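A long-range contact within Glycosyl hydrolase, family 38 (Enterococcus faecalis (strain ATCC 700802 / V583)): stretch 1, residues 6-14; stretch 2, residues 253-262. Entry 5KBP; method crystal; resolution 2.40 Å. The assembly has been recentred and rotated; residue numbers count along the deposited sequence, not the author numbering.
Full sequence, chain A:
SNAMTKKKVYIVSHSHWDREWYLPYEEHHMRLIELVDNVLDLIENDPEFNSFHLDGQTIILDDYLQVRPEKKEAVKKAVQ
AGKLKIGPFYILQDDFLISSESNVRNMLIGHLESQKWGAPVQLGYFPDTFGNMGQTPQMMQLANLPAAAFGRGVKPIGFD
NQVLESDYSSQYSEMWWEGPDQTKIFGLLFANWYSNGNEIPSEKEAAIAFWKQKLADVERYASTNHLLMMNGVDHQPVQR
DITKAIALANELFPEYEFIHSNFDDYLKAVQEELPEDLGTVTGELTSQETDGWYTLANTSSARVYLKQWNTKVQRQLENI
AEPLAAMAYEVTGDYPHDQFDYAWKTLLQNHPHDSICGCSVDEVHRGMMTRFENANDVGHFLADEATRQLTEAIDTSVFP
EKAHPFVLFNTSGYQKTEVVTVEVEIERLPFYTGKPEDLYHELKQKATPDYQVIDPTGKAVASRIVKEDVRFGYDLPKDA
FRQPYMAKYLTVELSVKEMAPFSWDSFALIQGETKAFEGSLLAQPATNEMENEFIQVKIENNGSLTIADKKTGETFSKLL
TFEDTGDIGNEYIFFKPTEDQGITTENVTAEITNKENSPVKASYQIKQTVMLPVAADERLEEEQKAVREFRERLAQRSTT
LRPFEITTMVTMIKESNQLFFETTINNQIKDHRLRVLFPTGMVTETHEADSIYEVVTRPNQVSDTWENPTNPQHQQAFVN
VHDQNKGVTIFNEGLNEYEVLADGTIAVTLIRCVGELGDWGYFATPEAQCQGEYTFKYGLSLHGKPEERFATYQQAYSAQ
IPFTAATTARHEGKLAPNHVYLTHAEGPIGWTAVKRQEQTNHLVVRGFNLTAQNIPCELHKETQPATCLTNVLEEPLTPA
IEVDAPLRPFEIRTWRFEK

Stretch 1, residues 6-14: KKKVYIVSH
Stretch 2, residues 253-262: FPEYEFIHSN

Two extended segments, almost 250 residues apart in sequence, lie side by side as neighbouring parallel strands. Their N-to-C directions differ by 23°, and the axes approach to 4.6 Å. Phi runs from about -70° to -130° and psi from about 110° to 155° along both. The register pairs Lys7 with Tyr256, Lys8 with Glu257, Val9 with Phe258, Tyr10 with Ile259 and Ile11 with His260, at CA-CA distances of 4.6 to 5.2 Å. Before the second strand, a type I turn from Phe253 to Tyr256 follows a helix; its closing bond, Tyr256 N to Phe253 O, is weak at 3.4 Å.

The ladder uses alternate residues of each strand, as parallel pairing requires. It starts loosely with Lys7 N to Glu255 O at 3.3 Å, then tightens: Glu257 N to Lys7 O, Val9 N to Glu257 O and Ile259 N to Val9 O are each 2.8 Å, Ile11 N to Ile259 O is 2.9 Å, and Ser261 N to Ile11 O is 3.0 Å. Beyond the last direct rung a water continues the link, accepting from Ser13 N at 2.9 Å and donating to Ser261 O at 2.7 Å.

Lys7, Val9 and Ile11 share one face with Tyr256, Phe258 and His260. Val9, buried and chi1 t, has one methyl touching two aromatics: CG2 lies 3.9 Å from Tyr256 CD2 and sits over the Phe258 ring, 4.1 Å from its centroid, in a CH-pi contact. Both rings are chi1 m with chi2 near 85°. Ile11 (m, t) brings its CD1 to the edge of the Phe258 ring, 4.1 Å from CD2. His260, chi1 t and chi2 -144°, turns its imidazole along the strand so that NE2 donates to Ser13 OG at 2.9 Å; ND1 is bonded elsewhere in the structure. A polar ring thus ties down the end of an apolar row.

The other face carries Lys8 and Tyr10 beside Glu257 and Ile259. Here long chains suit a partly exposed border: Lys8 (m, t, t, t) and Glu257 (t, t, -24°) extend alongside each other, but Lys8 NZ to Glu257 OE2 is 4.3 Å, beyond a salt bridge. The aliphatic part of Lys8 also serves, with CD 4.1 Å from Ile259 CD1. Tyr10 (m, 82°) is buried, its ring edge meeting Ser261 OG at 3.7 Å from CD2. Val12 CG2 packs 3.8 Å from Asn262 CA, just beyond the second strand, while the Asn262 side chain (chi1 p) caps a backbone N of the following helix.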

ATOM      1  N   LYS A   6      -0.303 -55.466   5.840  1.00 72.24           N
ATOM      2  CA  LYS A   6      -1.270 -54.402   5.599  1.00 81.23           C
ATOM      3  C   LYS A   6      -0.639 -53.033   5.844  1.00 83.19           C
ATOM      4  O   LYS A   6      -0.316 -52.680   6.980  1.00 91.47           O
ATOM      5  CB  LYS A   6      -2.505 -54.588   6.481  1.00 83.90           C
ATOM      6  CG  LYS A   6      -3.629 -53.605   6.197  1.00 81.39           C
ATOM      7  CD  LYS A   6      -4.867 -53.934   7.016  1.00 79.19           C
ATOM      8  N   LYS A   7      -0.467 -52.267   4.772  1.00 72.30           N
ATOM      9  CA  LYS A   7       0.162 -50.961   4.870  1.00 64.27           C
ATOM     10  C   LYS A   7      -0.858 -49.899   5.271  1.00 60.87           C
ATOM     11  O   LYS A   7      -2.066 -50.045   5.063  1.00 64.81           O
ATOM     12  CB  LYS A   7       0.826 -50.585   3.545  1.00 63.26           C
ATOM     13  CG  LYS A   7       1.893 -51.569   3.090  1.00 66.98           C
ATOM     14  CD  LYS A   7       2.565 -51.110   1.806  1.00 70.42           C
ATOM     15  CE  LYS A   7       3.637 -52.095   1.365  1.00 81.51           C
ATOM     16  NZ  LYS A   7       4.318 -51.664   0.112  1.00 92.32           N
ATOM     17  N   LYS A   8      -0.351 -48.817   5.853  1.00 60.38           N
ATOM     18  CA  LYS A   8      -1.176 -47.716   6.333  1.00 58.53           C
ATOM     19  C   LYS A   8      -1.016 -46.514   5.415  1.00 57.42           C
ATOM     20  O   LYS A   8       0.106 -46.155   5.040  1.00 49.63           O
ATOM     21  CB  LYS A   8      -0.811 -47.340   7.768  1.00 58.94           C
ATOM     22  CG  LYS A   8      -1.142 -48.422   8.784  1.00 72.40           C
ATOM     23  CD  LYS A   8      -1.224 -47.856  10.190  1.00 88.46           C
ATOM     24  CE  LYS A   8      -1.705 -48.906  11.177  1.00 96.71           C
ATOM     25  NZ  LYS A   8      -1.969 -48.322  12.520  1.00 99.77           N
ATOM     26  N   VAL A   9      -2.138 -45.893   5.063  1.00 49.77           N
ATOM     27  CA  VAL A   9      -2.173 -44.765   4.141  1.00 48.14           C
ATOM     28  C   VAL A   9      -2.660 -43.552   4.920  1.00 51.60           C
ATOM     29  O   VAL A   9      -3.837 -43.478   5.297  1.00 53.72           O
ATOM     30  CB  VAL A   9      -3.073 -45.049   2.931  1.00 49.04           C
ATOM     31  CG1 VAL A   9      -3.007 -43.905   1.947  1.00 49.56           C
ATOM     32  CG2 VAL A   9      -2.668 -46.356   2.263  1.00 51.07           C
ATOM     33  N   TYR A  10      -1.760 -42.602   5.167  1.00 54.67           N
ATOM     34  CA  TYR A  10      -2.061 -41.411   5.955  1.00 43.28           C
ATOM     35  C   TYR A  10      -2.439 -40.278   5.007  1.00 53.34           C
ATOM     36  O   TYR A  10      -1.600 -39.789   4.242  1.00 55.85           O
ATOM     37  CB  TYR A  10      -0.870 -41.025   6.829  1.00 42.48           C
ATOM     38  CG  TYR A  10      -0.496 -42.077   7.849  1.00 48.52           C
ATOM     39  CD1 TYR A  10       0.296 -43.162   7.497  1.00 45.15           C
ATOM     40  CD2 TYR A  10      -0.936 -41.988   9.164  1.00 48.85           C
ATOM     41  CE1 TYR A  10       0.638 -44.127   8.421  1.00 48.88           C
ATOM     42  CE2 TYR A  10      -0.597 -42.949  10.097  1.00 45.40           C
ATOM     43  CZ  TYR A  10       0.192 -44.016   9.720  1.00 49.90           C
ATOM     44  OH  TYR A  10       0.534 -44.978  10.642  1.00 55.50           O
ATOM     45  N   ILE A  11      -3.698 -39.857   5.066  1.00 44.24           N
ATOM     46  CA  ILE A  11      -4.231 -38.818   4.192  1.00 40.86           C
ATOM     47  C   ILE A  11      -4.308 -37.525   4.996  1.00 44.36           C
ATOM     48  O   ILE A  11      -5.103 -37.411   5.935  1.00 52.06           O
ATOM     49  CB  ILE A  11      -5.599 -39.217   3.626  1.00 44.76           C
ATOM     50  CG1 ILE A  11      -5.471 -40.523   2.841  1.00 47.34           C
ATOM     51  CG2 ILE A  11      -6.155 -38.107   2.748  1.00 47.50           C
ATOM     52  CD1 ILE A  11      -6.776 -41.243   2.627  1.00 45.31           C
ATOM     53  N   VAL A  12      -3.485 -36.550   4.626  1.00 44.11           N
ATOM     54  CA  VAL A  12      -3.408 -35.267   5.317  1.00 36.62           C
ATOM     55  C   VAL A  12      -4.034 -34.214   4.414  1.00 35.87           C
ATOM     56  O   VAL A  12      -3.465 -33.853   3.376  1.00 48.60           O
ATOM     57  CB  VAL A  12      -1.962 -34.901   5.679  1.00 35.86           C
ATOM     58  CG1 VAL A  12      -1.901 -33.502   6.282  1.00 38.05           C
ATOM     59  CG2 VAL A  12      -1.379 -35.928   6.639  1.00 36.74           C
ATOM     60  N   SER A  13      -5.206 -33.719   4.805  1.00 35.83           N
ATOM     61  CA  SER A  13      -5.855 -32.642   4.072  1.00 43.22           C
ATOM     62  C   SER A  13      -5.169 -31.315   4.374  1.00 46.67           C
ATOM     63  O   SER A  13      -4.785 -31.042   5.515  1.00 47.59           O
ATOM     64  CB  SER A  13      -7.338 -32.567   4.431  1.00 35.82           C
ATOM     65  OG  SER A  13      -8.014 -33.747   4.033  1.00 54.14           O
ATOM     66  N   HIS A  14      -5.018 -30.492   3.343  1.00 46.55           N
ATOM     67  CA  HIS A  14      -4.300 -29.230   3.465  1.00 41.72           C
ATOM     68  C   HIS A  14      -4.676 -28.345   2.286  1.00 43.70           C
ATOM     69  O   HIS A  14      -5.500 -28.710   1.444  1.00 43.78           O
ATOM     70  CB  HIS A  14      -2.788 -29.456   3.504  1.00 39.50           C
ATOM     71  CG  HIS A  14      -2.191 -29.718   2.157  1.00 50.28           C
ATOM     72  ND1 HIS A  14      -1.624 -28.725   1.387  1.00 51.62           N
ATOM     73  CD2 HIS A  14      -2.094 -30.858   1.432  1.00 53.82           C
ATOM     74  CE1 HIS A  14      -1.193 -29.243   0.251  1.00 50.58           C
ATOM     75  NE2 HIS A  14      -1.464 -30.536   0.254  1.00 54.07           N
ATOM     76  N   PHE A 253      -9.968 -51.551  -1.008  1.00 57.95           N
ATOM     77  CA  PHE A 253      -8.621 -52.111  -0.966  1.00 64.73           C
ATOM     78  C   PHE A 253      -8.341 -52.756   0.385  1.00 66.90           C
ATOM     79  O   PHE A 253      -7.991 -52.057   1.349  1.00 72.63           O
ATOM     80  CB  PHE A 253      -7.585 -51.028  -1.277  1.00 58.53           C
ATOM     81  CG  PHE A 253      -7.682 -50.497  -2.678  1.00 58.16           C
ATOM     82  CD1 PHE A 253      -6.992 -51.108  -3.713  1.00 60.04           C
ATOM     83  CD2 PHE A 253      -8.478 -49.401  -2.967  1.00 55.57           C
ATOM     84  CE1 PHE A 253      -7.086 -50.630  -5.005  1.00 62.25           C
ATOM     85  CE2 PHE A 253      -8.577 -48.917  -4.258  1.00 56.30           C
ATOM     86  CZ  PHE A 253      -7.878 -49.532  -5.277  1.00 62.40           C
ATOM     87  N   PRO A 254      -8.466 -54.080   0.504  1.00 62.14           N
ATOM     88  CA  PRO A 254      -8.294 -54.724   1.816  1.00 63.71           C
ATOM     89  C   PRO A 254      -6.855 -54.768   2.298  1.00 63.02           C
ATOM     90  O   PRO A 254      -6.633 -54.901   3.508  1.00 62.67           O
ATOM     91  CB  PRO A 254      -8.843 -56.142   1.591  1.00 70.29           C
ATOM     92  CG  PRO A 254      -9.605 -56.075   0.290  1.00 66.92           C
ATOM     93  CD  PRO A 254      -8.914 -55.033  -0.522  1.00 62.82           C
ATOM     94  N   GLU A 255      -5.874 -54.673   1.402  1.00 64.44           N
ATOM     95  CA  GLU A 255      -4.471 -54.731   1.796  1.00 69.99           C
ATOM     96  C   GLU A 255      -3.951 -53.411   2.347  1.00 70.37           C
ATOM     97  O   GLU A 255      -2.775 -53.335   2.719  1.00 64.46           O
ATOM     98  CB  GLU A 255      -3.610 -55.170   0.608  1.00 71.61           C
ATOM     99  N   TYR A 256      -4.789 -52.379   2.414  1.00 63.81           N
ATOM    100  CA  TYR A 256      -4.379 -51.068   2.891  1.00 56.67           C
ATOM    101  C   TYR A 256      -5.377 -50.557   3.917  1.00 56.28           C
ATOM    102  O   TYR A 256      -6.565 -50.887   3.873  1.00 58.08           O
ATOM    103  CB  TYR A 256      -4.261 -50.065   1.735  1.00 56.70           C
ATOM    104  CG  TYR A 256      -3.220 -50.437   0.701  1.00 66.46           C
ATOM    105  CD1 TYR A 256      -3.528 -51.301  -0.343  1.00 75.89           C
ATOM    106  CD2 TYR A 256      -1.933 -49.924   0.769  1.00 63.39           C
ATOM    107  CE1 TYR A 256      -2.579 -51.643  -1.289  1.00 75.89           C
ATOM    108  CE2 TYR A 256      -0.980 -50.259  -0.172  1.00 66.66           C
ATOM    109  CZ  TYR A 256      -1.307 -51.118  -1.199  1.00 73.33           C
ATOM    110  OH  TYR A 256      -0.360 -51.455  -2.139  1.00 74.65           O
ATOM    111  N   GLU A 257      -4.879 -49.745   4.848  1.00 55.20           N
ATOM    112  CA  GLU A 257      -5.704 -49.087   5.857  1.00 57.06           C
ATOM    113  C   GLU A 257      -5.588 -47.584   5.652  1.00 46.69           C
ATOM    114  O   GLU A 257      -4.529 -46.998   5.903  1.00 51.58           O
ATOM    115  CB  GLU A 257      -5.279 -49.485   7.269  1.00 61.58           C
ATOM    116  CG  GLU A 257      -6.067 -48.785   8.364  1.00 66.07           C
ATOM    117  CD  GLU A 257      -5.622 -49.187   9.755  1.00 78.15           C
ATOM    118  OE1 GLU A 257      -5.063 -50.293   9.906  1.00 83.53           O
ATOM    119  OE2 GLU A 257      -5.828 -48.393  10.699  1.00 80.69           O
ATOM    120  N   PHE A 258      -6.672 -46.962   5.196  1.00 47.09           N
ATOM    121  CA  PHE A 258      -6.686 -45.535   4.907  1.00 44.23           C
ATOM    122  C   PHE A 258      -7.162 -44.766   6.132  1.00 50.15           C
ATOM    123  O   PHE A 258      -8.246 -45.037   6.662  1.00 45.80           O
ATOM    124  CB  PHE A 258      -7.583 -45.239   3.705  1.00 46.66           C
ATOM    125  CG  PHE A 258      -7.104 -45.869   2.430  1.00 54.63           C
ATOM    126  CD1 PHE A 258      -7.408 -47.189   2.134  1.00 51.31           C
ATOM    127  CD2 PHE A 258      -6.342 -45.144   1.528  1.00 56.44           C
ATOM    128  CE1 PHE A 258      -6.962 -47.772   0.963  1.00 58.27           C
ATOM    129  CE2 PHE A 258      -5.893 -45.721   0.356  1.00 55.60           C
ATOM    130  CZ  PHE A 258      -6.204 -47.036   0.073  1.00 59.44           C
ATOM    131  N   ILE A 259      -6.352 -43.807   6.575  1.00 54.20           N
ATOM    132  CA  ILE A 259      -6.604 -43.057   7.799  1.00 52.93           C
ATOM    133  C   ILE A 259      -6.524 -41.572   7.479  1.00 51.35           C
ATOM    134  O   ILE A 259      -5.496 -41.097   6.979  1.00 50.21           O
ATOM    135  CB  ILE A 259      -5.600 -43.412   8.908  1.00 57.16           C
ATOM    136  CG1 ILE A 259      -5.522 -44.927   9.107  1.00 69.17           C
ATOM    137  CG2 ILE A 259      -5.977 -42.719  10.208  1.00 63.30           C
ATOM    138  CD1 ILE A 259      -4.456 -45.358  10.089  1.00 73.56           C
ATOM    139  N   HIS A 260      -7.598 -40.840   7.763  1.00 50.41           N
ATOM    140  CA  HIS A 260      -7.516 -39.387   7.776  1.00 47.59           C
ATOM    141  C   HIS A 260      -6.663 -38.971   8.967  1.00 44.21           C
ATOM    142  O   HIS A 260      -7.035 -39.217  10.120  1.00 52.82           O
ATOM    143  CB  HIS A 260      -8.908 -38.763   7.856  1.00 39.11           C
ATOM    144  CG  HIS A 260      -8.978 -37.374   7.300  1.00 66.00           C
ATOM    145  ND1 HIS A 260      -9.780 -36.393   7.841  1.00 68.98           N
ATOM    146  CD2 HIS A 260      -8.346 -36.805   6.246  1.00 61.88           C
ATOM    147  CE1 HIS A 260      -9.636 -35.277   7.148  1.00 65.06           C
ATOM    148  NE2 HIS A 260      -8.773 -35.501   6.174  1.00 60.57           N
ATOM    149  N   SER A 261      -5.506 -38.369   8.696  1.00 39.87           N
ATOM    150  CA  SER A 261      -4.530 -38.149   9.755  1.00 46.78           C
ATOM    151  C   SER A 261      -3.937 -36.746   9.716  1.00 46.33           C
ATOM    152  O   SER A 261      -4.574 -35.801   9.241  1.00 47.09           O
ATOM    153  CB  SER A 261      -3.416 -39.195   9.662  1.00 45.95           C
ATOM    154  OG  SER A 261      -2.625 -39.214  10.838  1.00 50.06           O
ATOM    155  N   ASN A 262      -2.714 -36.612  10.220  1.00 45.13           N
ATOM    156  CA  ASN A 262      -2.050 -35.321  10.334  1.00 45.02           C
ATOM    157  C   ASN A 262      -0.554 -35.565  10.460  1.00 47.89           C
ATOM    158  O   ASN A 262      -0.106 -36.692  10.682  1.00 53.60           O
ATOM    159  CB  ASN A 262      -2.585 -34.523  11.527  1.00 39.33           C
ATOM    160  CG  ASN A 262      -2.590 -35.329  12.811  1.00 44.38           C
ATOM    161  OD1 ASN A 262      -1.557 -35.483  13.461  1.00 55.08           O
ATOM    162  ND2 ASN A 262      -3.756 -35.845  13.183  1.00 42.70           N
TER
HETATM  163  O   HOH W   1      -5.698 -33.969   7.602  1.00 43.46           O